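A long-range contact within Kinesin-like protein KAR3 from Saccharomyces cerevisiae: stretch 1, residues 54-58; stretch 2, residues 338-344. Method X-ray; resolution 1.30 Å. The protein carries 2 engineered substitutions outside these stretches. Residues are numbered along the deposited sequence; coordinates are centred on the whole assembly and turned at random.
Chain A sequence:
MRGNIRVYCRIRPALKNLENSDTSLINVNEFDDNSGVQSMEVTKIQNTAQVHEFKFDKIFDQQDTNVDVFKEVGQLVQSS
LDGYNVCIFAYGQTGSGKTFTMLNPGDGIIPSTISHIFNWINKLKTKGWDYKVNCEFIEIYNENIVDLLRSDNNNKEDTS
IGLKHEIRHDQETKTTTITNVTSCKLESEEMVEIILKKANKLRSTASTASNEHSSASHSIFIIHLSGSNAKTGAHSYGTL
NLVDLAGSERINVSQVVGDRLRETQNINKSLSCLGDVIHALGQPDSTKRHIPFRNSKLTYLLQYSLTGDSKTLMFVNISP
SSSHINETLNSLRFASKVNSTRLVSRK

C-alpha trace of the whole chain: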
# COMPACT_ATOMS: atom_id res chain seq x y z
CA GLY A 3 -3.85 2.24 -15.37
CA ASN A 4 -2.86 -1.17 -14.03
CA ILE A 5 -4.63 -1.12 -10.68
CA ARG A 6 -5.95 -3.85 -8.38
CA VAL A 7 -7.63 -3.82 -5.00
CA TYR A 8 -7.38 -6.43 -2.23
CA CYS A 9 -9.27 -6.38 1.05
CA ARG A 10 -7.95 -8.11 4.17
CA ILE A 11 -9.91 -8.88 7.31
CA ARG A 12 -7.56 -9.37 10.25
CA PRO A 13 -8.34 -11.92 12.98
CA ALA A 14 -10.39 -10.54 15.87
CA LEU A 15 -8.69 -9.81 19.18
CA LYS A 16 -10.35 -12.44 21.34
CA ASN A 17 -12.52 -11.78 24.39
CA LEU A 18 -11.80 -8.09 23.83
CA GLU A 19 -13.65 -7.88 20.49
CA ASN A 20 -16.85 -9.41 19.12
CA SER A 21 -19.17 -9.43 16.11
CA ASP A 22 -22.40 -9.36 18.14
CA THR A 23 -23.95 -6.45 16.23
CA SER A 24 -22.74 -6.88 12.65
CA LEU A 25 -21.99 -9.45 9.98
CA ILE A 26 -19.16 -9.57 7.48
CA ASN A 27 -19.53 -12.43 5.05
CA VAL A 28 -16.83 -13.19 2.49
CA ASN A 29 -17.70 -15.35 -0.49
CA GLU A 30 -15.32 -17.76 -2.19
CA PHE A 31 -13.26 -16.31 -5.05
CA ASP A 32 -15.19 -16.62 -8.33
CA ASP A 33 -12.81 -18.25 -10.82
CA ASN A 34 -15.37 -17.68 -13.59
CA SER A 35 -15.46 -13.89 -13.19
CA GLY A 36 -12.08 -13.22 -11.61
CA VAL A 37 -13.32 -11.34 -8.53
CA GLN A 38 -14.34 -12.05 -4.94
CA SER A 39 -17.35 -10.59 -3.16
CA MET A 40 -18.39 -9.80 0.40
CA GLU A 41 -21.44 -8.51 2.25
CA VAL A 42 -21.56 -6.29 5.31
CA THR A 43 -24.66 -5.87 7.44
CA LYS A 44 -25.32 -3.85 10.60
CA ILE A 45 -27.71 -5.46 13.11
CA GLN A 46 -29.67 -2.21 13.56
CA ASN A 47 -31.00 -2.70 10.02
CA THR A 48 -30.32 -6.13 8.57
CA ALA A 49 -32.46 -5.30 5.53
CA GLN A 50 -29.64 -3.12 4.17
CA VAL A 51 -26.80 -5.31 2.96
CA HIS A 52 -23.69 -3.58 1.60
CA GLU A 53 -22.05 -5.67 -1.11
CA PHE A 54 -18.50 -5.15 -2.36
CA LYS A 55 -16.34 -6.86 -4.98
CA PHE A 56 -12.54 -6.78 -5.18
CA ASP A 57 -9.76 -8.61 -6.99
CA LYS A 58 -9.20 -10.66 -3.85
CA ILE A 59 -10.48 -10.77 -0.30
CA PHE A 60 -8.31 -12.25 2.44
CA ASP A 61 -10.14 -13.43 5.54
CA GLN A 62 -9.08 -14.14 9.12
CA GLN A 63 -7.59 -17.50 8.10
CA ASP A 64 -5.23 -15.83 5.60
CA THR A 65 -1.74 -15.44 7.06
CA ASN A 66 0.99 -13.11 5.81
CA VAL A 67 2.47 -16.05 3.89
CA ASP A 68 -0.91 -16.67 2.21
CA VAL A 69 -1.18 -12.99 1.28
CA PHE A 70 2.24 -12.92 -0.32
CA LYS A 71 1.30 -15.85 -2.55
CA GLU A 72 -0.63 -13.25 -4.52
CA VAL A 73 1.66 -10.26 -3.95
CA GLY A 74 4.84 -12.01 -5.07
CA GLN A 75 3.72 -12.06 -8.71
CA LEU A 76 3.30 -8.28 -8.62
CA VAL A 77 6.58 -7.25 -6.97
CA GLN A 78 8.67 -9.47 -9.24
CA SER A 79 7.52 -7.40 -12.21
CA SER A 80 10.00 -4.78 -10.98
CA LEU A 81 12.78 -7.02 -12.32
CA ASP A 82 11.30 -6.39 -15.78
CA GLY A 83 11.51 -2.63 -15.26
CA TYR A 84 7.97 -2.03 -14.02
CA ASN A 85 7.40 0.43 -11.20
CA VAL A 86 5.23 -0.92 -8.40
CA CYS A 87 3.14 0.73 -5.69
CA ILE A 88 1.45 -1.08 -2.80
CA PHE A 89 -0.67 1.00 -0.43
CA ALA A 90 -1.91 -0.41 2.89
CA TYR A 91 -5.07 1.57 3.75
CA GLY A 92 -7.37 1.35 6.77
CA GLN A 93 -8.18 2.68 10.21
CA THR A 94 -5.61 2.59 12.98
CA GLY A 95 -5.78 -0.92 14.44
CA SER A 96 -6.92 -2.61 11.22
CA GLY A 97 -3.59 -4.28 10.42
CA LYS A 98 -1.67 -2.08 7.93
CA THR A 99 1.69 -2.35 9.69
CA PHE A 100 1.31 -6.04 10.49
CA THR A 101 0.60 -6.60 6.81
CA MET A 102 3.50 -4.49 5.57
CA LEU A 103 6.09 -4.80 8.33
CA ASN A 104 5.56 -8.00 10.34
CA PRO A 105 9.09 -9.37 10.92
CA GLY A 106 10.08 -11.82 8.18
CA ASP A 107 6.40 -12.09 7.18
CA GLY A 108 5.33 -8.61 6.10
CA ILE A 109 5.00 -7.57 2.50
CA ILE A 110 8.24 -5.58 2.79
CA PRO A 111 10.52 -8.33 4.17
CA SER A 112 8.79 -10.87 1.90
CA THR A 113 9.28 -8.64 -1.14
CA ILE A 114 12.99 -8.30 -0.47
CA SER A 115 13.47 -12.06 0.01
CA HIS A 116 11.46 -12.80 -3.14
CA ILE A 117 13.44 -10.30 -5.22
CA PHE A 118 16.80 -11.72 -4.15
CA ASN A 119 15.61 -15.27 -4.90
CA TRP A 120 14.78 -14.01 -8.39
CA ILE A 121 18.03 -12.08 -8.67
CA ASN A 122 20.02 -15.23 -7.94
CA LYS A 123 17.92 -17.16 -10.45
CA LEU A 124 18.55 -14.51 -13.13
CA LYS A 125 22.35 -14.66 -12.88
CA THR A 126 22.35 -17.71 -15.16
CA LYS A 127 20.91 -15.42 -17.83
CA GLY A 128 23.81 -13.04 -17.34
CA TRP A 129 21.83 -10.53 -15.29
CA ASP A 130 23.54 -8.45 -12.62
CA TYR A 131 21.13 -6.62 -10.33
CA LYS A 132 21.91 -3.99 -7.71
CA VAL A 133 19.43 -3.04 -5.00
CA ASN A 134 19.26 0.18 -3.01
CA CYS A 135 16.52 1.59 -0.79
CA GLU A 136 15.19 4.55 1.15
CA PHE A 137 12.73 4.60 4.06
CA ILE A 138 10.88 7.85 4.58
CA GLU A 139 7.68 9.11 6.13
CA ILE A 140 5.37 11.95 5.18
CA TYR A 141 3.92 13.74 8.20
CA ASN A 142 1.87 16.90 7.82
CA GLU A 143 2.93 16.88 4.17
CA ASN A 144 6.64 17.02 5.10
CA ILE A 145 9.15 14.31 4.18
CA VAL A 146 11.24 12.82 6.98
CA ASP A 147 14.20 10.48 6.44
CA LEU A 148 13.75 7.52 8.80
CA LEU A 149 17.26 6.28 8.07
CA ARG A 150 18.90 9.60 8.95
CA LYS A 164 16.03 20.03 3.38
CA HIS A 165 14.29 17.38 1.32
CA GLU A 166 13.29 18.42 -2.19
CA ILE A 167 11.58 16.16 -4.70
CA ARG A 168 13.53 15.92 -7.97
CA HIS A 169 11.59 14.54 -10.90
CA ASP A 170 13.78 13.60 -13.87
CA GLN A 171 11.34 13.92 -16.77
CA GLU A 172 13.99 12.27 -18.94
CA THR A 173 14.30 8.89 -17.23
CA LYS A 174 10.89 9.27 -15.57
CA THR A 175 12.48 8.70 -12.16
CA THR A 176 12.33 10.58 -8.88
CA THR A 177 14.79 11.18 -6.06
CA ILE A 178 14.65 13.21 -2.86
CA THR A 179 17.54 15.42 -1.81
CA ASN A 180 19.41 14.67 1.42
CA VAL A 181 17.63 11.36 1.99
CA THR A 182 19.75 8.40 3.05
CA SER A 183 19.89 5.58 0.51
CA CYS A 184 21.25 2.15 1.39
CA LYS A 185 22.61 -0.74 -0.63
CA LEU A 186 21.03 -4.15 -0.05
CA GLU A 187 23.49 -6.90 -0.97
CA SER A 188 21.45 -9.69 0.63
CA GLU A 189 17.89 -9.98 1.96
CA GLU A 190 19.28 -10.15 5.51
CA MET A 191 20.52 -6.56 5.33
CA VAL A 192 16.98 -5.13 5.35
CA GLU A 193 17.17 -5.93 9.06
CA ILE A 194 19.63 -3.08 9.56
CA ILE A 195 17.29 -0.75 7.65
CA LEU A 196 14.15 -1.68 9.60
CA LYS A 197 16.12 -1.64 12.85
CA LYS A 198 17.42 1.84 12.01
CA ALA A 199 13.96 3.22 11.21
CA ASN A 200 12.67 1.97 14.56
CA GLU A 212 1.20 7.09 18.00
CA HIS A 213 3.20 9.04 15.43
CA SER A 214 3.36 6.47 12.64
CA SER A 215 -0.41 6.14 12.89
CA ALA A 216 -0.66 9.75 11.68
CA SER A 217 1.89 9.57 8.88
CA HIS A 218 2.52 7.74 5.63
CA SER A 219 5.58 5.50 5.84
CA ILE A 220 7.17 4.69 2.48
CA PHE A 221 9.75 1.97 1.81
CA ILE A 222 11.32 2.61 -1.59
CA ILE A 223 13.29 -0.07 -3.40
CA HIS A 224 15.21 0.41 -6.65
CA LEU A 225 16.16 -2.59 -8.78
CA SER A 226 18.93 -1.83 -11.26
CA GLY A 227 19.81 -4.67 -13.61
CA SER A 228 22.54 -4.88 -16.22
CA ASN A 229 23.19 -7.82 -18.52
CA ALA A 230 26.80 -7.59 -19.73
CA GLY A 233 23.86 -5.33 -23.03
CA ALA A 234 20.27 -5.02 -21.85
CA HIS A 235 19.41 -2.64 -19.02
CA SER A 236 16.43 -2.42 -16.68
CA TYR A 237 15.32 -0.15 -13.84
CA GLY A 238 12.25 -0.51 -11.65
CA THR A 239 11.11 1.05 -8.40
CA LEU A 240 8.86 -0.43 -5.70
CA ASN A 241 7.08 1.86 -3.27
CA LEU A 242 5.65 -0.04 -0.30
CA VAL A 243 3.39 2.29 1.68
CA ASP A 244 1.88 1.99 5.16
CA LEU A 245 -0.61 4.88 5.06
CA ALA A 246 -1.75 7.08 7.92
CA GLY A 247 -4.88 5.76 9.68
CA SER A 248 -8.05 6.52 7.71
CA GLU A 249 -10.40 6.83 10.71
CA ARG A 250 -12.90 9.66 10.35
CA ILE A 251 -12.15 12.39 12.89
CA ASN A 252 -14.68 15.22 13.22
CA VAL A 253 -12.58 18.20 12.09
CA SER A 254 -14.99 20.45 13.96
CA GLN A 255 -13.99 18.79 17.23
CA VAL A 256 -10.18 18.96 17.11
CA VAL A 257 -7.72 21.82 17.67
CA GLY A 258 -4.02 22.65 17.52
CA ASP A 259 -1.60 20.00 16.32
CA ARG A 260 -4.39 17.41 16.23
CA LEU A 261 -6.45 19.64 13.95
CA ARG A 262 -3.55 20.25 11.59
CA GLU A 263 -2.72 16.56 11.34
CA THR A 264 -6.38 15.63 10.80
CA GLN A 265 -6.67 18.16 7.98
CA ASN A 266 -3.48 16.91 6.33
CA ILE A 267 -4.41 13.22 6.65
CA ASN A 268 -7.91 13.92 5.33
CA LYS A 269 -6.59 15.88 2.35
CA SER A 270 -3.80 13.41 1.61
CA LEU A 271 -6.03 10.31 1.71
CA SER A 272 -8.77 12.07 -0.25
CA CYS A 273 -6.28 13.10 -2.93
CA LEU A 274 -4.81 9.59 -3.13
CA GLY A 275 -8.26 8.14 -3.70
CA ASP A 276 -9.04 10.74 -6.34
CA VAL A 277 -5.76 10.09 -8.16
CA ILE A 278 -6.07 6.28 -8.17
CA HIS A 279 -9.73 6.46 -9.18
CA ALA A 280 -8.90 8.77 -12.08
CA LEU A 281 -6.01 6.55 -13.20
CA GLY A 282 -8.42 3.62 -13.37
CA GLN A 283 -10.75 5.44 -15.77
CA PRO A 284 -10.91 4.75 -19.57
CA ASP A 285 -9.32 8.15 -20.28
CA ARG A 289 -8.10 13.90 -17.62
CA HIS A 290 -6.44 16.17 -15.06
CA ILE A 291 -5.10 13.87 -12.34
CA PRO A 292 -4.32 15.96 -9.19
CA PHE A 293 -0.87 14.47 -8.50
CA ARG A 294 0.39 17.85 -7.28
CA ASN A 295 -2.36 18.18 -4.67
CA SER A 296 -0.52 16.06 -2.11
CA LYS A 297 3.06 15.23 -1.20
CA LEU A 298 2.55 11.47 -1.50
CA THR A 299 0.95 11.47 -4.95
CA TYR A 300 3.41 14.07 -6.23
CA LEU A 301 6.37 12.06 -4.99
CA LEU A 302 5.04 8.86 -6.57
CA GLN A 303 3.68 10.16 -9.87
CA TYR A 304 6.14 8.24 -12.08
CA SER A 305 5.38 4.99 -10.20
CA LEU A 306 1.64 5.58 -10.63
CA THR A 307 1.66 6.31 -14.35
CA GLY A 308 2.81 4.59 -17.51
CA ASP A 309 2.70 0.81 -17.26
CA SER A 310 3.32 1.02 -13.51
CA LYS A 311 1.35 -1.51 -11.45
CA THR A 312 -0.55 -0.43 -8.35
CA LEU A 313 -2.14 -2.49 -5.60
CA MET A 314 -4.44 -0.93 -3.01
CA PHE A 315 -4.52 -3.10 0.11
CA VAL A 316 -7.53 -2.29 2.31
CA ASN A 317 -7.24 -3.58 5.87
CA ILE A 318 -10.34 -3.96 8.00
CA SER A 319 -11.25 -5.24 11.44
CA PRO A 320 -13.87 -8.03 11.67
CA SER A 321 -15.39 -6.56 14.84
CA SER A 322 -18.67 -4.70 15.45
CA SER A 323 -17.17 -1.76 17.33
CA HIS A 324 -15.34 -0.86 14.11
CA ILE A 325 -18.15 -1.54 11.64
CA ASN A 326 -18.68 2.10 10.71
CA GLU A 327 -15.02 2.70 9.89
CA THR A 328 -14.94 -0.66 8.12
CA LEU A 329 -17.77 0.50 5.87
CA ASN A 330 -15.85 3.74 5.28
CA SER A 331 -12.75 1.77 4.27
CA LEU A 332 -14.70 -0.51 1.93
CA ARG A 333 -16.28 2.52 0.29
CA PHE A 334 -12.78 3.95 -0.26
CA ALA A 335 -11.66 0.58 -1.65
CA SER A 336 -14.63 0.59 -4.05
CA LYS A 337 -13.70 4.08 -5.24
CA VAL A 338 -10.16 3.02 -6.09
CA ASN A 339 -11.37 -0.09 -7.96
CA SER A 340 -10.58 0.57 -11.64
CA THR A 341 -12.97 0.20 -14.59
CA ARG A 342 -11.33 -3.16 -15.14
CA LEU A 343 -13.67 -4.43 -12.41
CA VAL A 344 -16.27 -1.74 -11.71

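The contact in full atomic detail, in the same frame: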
# COMPACT_ATOMS: atom_id res chain seq x y z
N PHE A 54 -19.73 -5.67 -1.77
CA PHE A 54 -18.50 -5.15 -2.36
C PHE A 54 -17.79 -6.27 -3.11
O PHE A 54 -17.88 -7.45 -2.74
CB PHE A 54 -17.57 -4.61 -1.27
CG PHE A 54 -18.20 -3.58 -0.39
CD1 PHE A 54 -18.26 -2.25 -0.79
CD2 PHE A 54 -18.74 -3.92 0.84
CE1 PHE A 54 -18.84 -1.27 0.03
CE2 PHE A 54 -19.33 -2.96 1.67
CZ PHE A 54 -19.38 -1.63 1.26
N LYS A 55 -17.09 -5.91 -4.18
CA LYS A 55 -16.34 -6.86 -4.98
C LYS A 55 -14.94 -6.30 -5.19
O LYS A 55 -14.78 -5.11 -5.47
CB LYS A 55 -17.02 -7.09 -6.33
CG LYS A 55 -18.22 -8.02 -6.25
CD LYS A 55 -18.88 -8.23 -7.60
CE LYS A 55 -20.39 -8.08 -7.47
NZ LYS A 55 -21.11 -9.33 -7.83
N PHE A 56 -13.93 -7.16 -5.03
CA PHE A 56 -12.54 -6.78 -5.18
C PHE A 56 -11.80 -7.87 -5.93
O PHE A 56 -12.36 -8.93 -6.22
CB PHE A 56 -11.90 -6.56 -3.81
CG PHE A 56 -12.58 -5.49 -3.00
CD1 PHE A 56 -12.58 -4.16 -3.43
CD2 PHE A 56 -13.27 -5.81 -1.83
CE1 PHE A 56 -13.26 -3.18 -2.72
CE2 PHE A 56 -13.96 -4.82 -1.10
CZ PHE A 56 -13.95 -3.50 -1.55
N ASP A 57 -10.54 -7.62 -6.27
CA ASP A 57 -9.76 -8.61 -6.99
C ASP A 57 -9.49 -9.82 -6.11
O ASP A 57 -9.35 -10.95 -6.59
CB ASP A 57 -8.45 -7.98 -7.48
CG ASP A 57 -8.70 -6.91 -8.53
OD1 ASP A 57 -9.00 -7.27 -9.69
OD2 ASP A 57 -8.60 -5.72 -8.20
N LYS A 58 -9.44 -9.59 -4.80
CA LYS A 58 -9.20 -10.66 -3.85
C LYS A 58 -9.57 -10.19 -2.45
O LYS A 58 -9.38 -9.03 -2.10
CB LYS A 58 -7.73 -11.08 -3.87
CG LYS A 58 -7.39 -12.21 -2.90
CD LYS A 58 -7.16 -13.56 -3.59
CE LYS A 58 -7.58 -13.58 -5.06
NZ LYS A 58 -6.81 -14.59 -5.86
N VAL A 338 -11.42 3.22 -5.39
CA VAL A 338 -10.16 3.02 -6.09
C VAL A 338 -10.16 1.83 -7.05
O VAL A 338 -9.21 1.62 -7.78
CB VAL A 338 -8.98 2.93 -5.09
CG1 VAL A 338 -8.80 4.27 -4.40
CG2 VAL A 338 -9.23 1.85 -4.06
N ASN A 339 -11.24 1.04 -7.04
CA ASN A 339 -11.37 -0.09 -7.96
C ASN A 339 -11.36 0.56 -9.35
O ASN A 339 -12.03 1.57 -9.56
CB ASN A 339 -12.73 -0.78 -7.78
CG ASN A 339 -12.67 -2.01 -6.90
OD1 ASN A 339 -11.63 -2.66 -6.77
ND2 ASN A 339 -13.80 -2.36 -6.28
N SER A 340 -10.61 -0.01 -10.29
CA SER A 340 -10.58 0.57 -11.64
C SER A 340 -11.72 0.03 -12.51
O SER A 340 -12.42 -0.91 -12.11
CB SER A 340 -9.23 0.29 -12.30
OG SER A 340 -9.22 -0.98 -12.93
N THR A 341 -11.91 0.63 -13.68
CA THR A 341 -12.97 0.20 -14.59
C THR A 341 -12.69 -1.16 -15.20
O THR A 341 -13.38 -1.60 -16.13
CB THR A 341 -13.20 1.24 -15.71
OG1 THR A 341 -11.96 1.51 -16.38
CG2 THR A 341 -13.75 2.53 -15.12
N ARG A 342 -11.67 -1.83 -14.69
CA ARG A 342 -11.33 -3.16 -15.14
C ARG A 342 -12.33 -4.09 -14.43
O ARG A 342 -12.71 -5.14 -14.95
CB ARG A 342 -9.90 -3.50 -14.70
CG ARG A 342 -9.60 -4.98 -14.58
CD ARG A 342 -8.10 -5.22 -14.68
NE ARG A 342 -7.74 -6.57 -14.24
CZ ARG A 342 -8.03 -7.07 -13.05
NH1 ARG A 342 -7.66 -8.31 -12.74
NH2 ARG A 342 -8.68 -6.33 -12.16
N LEU A 343 -12.77 -3.66 -13.26
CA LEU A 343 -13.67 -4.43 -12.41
C LEU A 343 -15.04 -3.77 -12.21
O LEU A 343 -16.08 -4.43 -12.28
CB LEU A 343 -12.99 -4.67 -11.06
CG LEU A 343 -13.70 -5.40 -9.92
CD1 LEU A 343 -12.66 -6.04 -9.01
CD2 LEU A 343 -14.56 -4.42 -9.13
N VAL A 344 -15.04 -2.47 -11.94
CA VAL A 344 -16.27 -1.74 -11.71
C VAL A 344 -17.08 -1.60 -12.99
O VAL A 344 -16.49 -1.27 -14.04
CB VAL A 344 -15.99 -0.34 -11.13
CG1 VAL A 344 -17.29 0.33 -10.74
CG2 VAL A 344 -15.10 -0.45 -9.93
O HOH W 1 -9.08 -9.76 -10.52
O HOH W 2 -10.09 -3.42 -8.72

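The carboxylate of Asp-57 works at two places in this contact at once: one oxygen meets a guanidinium directly and again through a water, and a second water carries the other oxygen on to Asn-339. OD1 of Asp-57 takes a hydrogen bond from NH2 of Arg-342 at 2.7 Å, nearly straight at 170°, within a salt bridge. The oxygen lies at the guanidinium's edge, near its plane, where the N-H bonds point. Water 1 closes the arrangement, donating to Asp-57 OD1 at 2.6 Å and accepting from Arg-342 NH1 at 3.0 Å, so both terminal nitrogens of the arginine are tied to a single carboxylate oxygen. Water 2 serves the other oxygen, donating to Asp-57 OD2 at 2.8 Å and to Asn-339 OD1 at 2.6 Å.

Asp-57 is buried and Arg-342 exposed, and neither CA-to-CB bond aims at the partner stretch; both point sideways. The ends nevertheless come nearer, Arg-342 through a chain with chi1, chi2 and chi3 all t. An extended arginine can thus deliver its charge to a buried acid from a backbone position well removed from it.

Asn-339 makes the polar link to the strand. Its CA-to-CB bond points toward stretch 1, and ND2 donates to the backbone oxygen of Lys-55, with 3.0 Å between Asn-339 ND2 and Lys-55 O and an angle of 142°, clearly bent. With OD1 bound to water 2, both ends of the amide are engaged. The acceptor is main chain, so the Lys-55 side chain plays no part in this bond; its end leads away. The same amide nitrogen packs by the next residue's ring, Asn-339 ND2 lying 3.6 Å from Phe-56 CD1 in an oblique approach, although the CA-to-CB bond of Phe-56 points away from stretch 2.

Between these polar links Leu-343 supplies the apolar filling. Its CA-to-CB bond points toward stretch 1, and its two methyls lie along the backbone there: CD2 of Leu-343 is 3.7 Å from Lys-55 O, while CD1 of Leu-343 is 3.7 Å from Phe-56 C and 3.8 Å from Asp-57 N. Stretch 2 has no regular helix or strand here, but it is locally folded back: Leu-343 N and Val-344 N both donate to Ser-340 O, at 3.0 Å and 3.1 Å respectively. The rule to read is economical: about 250 Å² of buried surface, with one leucine against main chain, one amide on a carbonyl, and one salt bridge extended by water.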